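Local coordinates for siderophore enterobactin esterase (Emericella nidulans, PDB 6GUO) that hydrolyses the ester bonds of the bacterial siderophore enterobactin to release iron inside the fungal cell, and works as a homodimer, at the interface of chains A and B. Sequence-based numbering; all coordinates share one arbitrary frame. Chains: chain A/B, Putative siderophore-degrading esterase (Eurofung).

The interface of chains A and B. Residues chain A 22-23, 33, 141, 145; chain B 5-7.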
loop_
_atom_site.group_PDB
_atom_site.type_symbol
_atom_site.label_atom_id
_atom_site.label_comp_id
_atom_site.label_asym_id
_atom_site.label_seq_id
_atom_site.Cartn_x
_atom_site.Cartn_y
_atom_site.Cartn_z
ATOM N N GLN A 22 -17.593 11.900 12.063
ATOM C CA GLN A 22 -18.840 11.253 11.652
ATOM C C GLN A 22 -19.756 12.313 11.056
ATOM O O GLN A 22 -19.784 13.441 11.533
ATOM C CB GLN A 22 -19.534 10.524 12.813
ATOM C CG GLN A 22 -19.050 9.088 12.981
ATOM C CD GLN A 22 -19.831 8.286 14.007
ATOM O OE1 GLN A 22 -20.975 8.604 14.335
ATOM N NE2 GLN A 22 -19.212 7.220 14.507
ATOM N N ILE A 23 -20.476 11.942 9.999
ATOM C CA ILE A 23 -21.469 12.809 9.371
ATOM C C ILE A 23 -22.802 12.074 9.451
ATOM O O ILE A 23 -23.023 11.093 8.736
ATOM C CB ILE A 23 -21.112 13.164 7.909
ATOM C CG1 ILE A 23 -19.674 13.693 7.820
ATOM C CG2 ILE A 23 -22.089 14.210 7.373
ATOM C CD1 ILE A 23 -19.149 13.875 6.409
ATOM N N ILE A 33 -15.689 10.116 7.660
ATOM C CA ILE A 33 -14.671 10.658 6.769
ATOM C C ILE A 33 -13.337 10.679 7.510
ATOM O O ILE A 33 -13.270 11.119 8.655
ATOM C CB ILE A 33 -15.067 12.028 6.149
ATOM C CG1 ILE A 33 -15.131 13.162 7.178
ATOM C CG2 ILE A 33 -16.409 11.908 5.428
ATOM C CD1 ILE A 33 -15.019 14.537 6.544
ATOM N N ILE A 141 -21.429 18.231 0.274
ATOM C CA ILE A 141 -21.302 18.175 1.734
ATOM C C ILE A 141 -19.854 17.932 2.171
ATOM O O ILE A 141 -19.290 18.734 2.920
ATOM C CB ILE A 141 -22.225 17.088 2.343
ATOM C CG1 ILE A 141 -23.676 17.266 1.866
ATOM C CG2 ILE A 141 -22.153 17.089 3.868
ATOM C CD1 ILE A 141 -24.315 18.601 2.213
ATOM N N PHE A 145 -16.895 20.937 3.121
ATOM C CA PHE A 145 -16.436 20.862 4.506
ATOM C C PHE A 145 -14.906 20.841 4.573
ATOM O O PHE A 145 -14.302 21.602 5.329
ATOM C CB PHE A 145 -17.024 19.640 5.218
ATOM C CG PHE A 145 -16.434 19.392 6.576
ATOM C CD1 PHE A 145 -16.820 20.169 7.664
ATOM C CD2 PHE A 145 -15.488 18.383 6.773
ATOM C CE1 PHE A 145 -16.278 19.948 8.923
ATOM C CE2 PHE A 145 -14.940 18.162 8.029
ATOM C CZ PHE A 145 -15.338 18.944 9.105
ATOM N N TRP B 5 -27.187 17.504 7.830
ATOM C CA TRP B 5 -25.985 16.749 8.125
ATOM C C TRP B 5 -25.342 17.338 9.365
ATOM O O TRP B 5 -25.206 18.557 9.476
ATOM C CB TRP B 5 -25.002 16.806 6.960
ATOM C CG TRP B 5 -25.570 16.296 5.686
ATOM C CD1 TRP B 5 -26.007 17.040 4.635
ATOM C CD2 TRP B 5 -25.781 14.929 5.326
ATOM N NE1 TRP B 5 -26.471 16.223 3.634
ATOM C CE2 TRP B 5 -26.344 14.920 4.031
ATOM C CE3 TRP B 5 -25.545 13.708 5.968
ATOM C CZ2 TRP B 5 -26.674 13.739 3.365
ATOM C CZ3 TRP B 5 -25.876 12.531 5.304
ATOM C CH2 TRP B 5 -26.432 12.557 4.016
ATOM N N ALA B 6 -24.964 16.469 10.295
ATOM C CA ALA B 6 -24.306 16.876 11.522
ATOM C C ALA B 6 -22.905 16.292 11.516
ATOM O O ALA B 6 -22.755 15.079 11.534
ATOM C CB ALA B 6 -25.085 16.369 12.719
ATOM N N PHE B 7 -21.896 17.159 11.467
ATOM C CA PHE B 7 -20.488 16.751 11.568
ATOM C C PHE B 7 -20.098 16.689 13.036
ATOM O O PHE B 7 -20.495 17.554 13.818
ATOM C CB PHE B 7 -19.568 17.747 10.855
ATOM C CG PHE B 7 -19.625 17.665 9.355
ATOM C CD1 PHE B 7 -18.580 17.094 8.635
ATOM C CD2 PHE B 7 -20.719 18.168 8.658
ATOM C CE1 PHE B 7 -18.631 17.017 7.251
ATOM C CE2 PHE B 7 -20.773 18.095 7.275
ATOM C CZ PHE B 7 -19.729 17.518 6.571
HETATM O O HOH W 1 -22.261 13.636 13.672
#
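B:Phe7 lies sandwiched between A:Phe145 and A:Ile23 in this part of the two-fold homodimer interface of an alpha/beta-hydrolase of the esterase D family. The N-terminal strand 6-10 of chain B reaches over chain A and pairs antiparallel with strand 18-24, with A:Ile23 and B:Phe7 in bridge positions. Helix 131-150 of chain A supplies the other wall.

The two phenyl rings stack, with centroids 4.1 Å apart and planes tilted by 23°. They are offset, so that CD1 of B:Phe7 sits over the centre of the A:Phe145 ring. With CG anti to the backbone N (chi1 171°), the A:Phe145 ring leaves the helix to lie against one face of B:Phe7. On the opposite face of B:Phe7, CG1 of A:Ile23 makes a CH-pi contact 3.9 Å from the ring centroid, displaced toward the rim. The two side chains run side by side in the same direction. At the far end of the ring, CZ of B:Phe7 meets the CG2 methyl of A:Ile141 at 3.7 Å.

A:Ile141 also touches the indole of B:Trp5, crossing it at about a right angle. Its CD1 methyl lies 3.3 Å from CD1 of B:Trp5, on the pyrrole part. At the benzo part, CG2 of A:Ile23 comes in at a tilt beside the rim, 3.8 Å from CE3 of B:Trp5.

At the polar rim, water 1 links the two backbones. It lies 2.6 Å from O of B:Ala6 and, more loosely, 3.3 Å from O of A:Gln22.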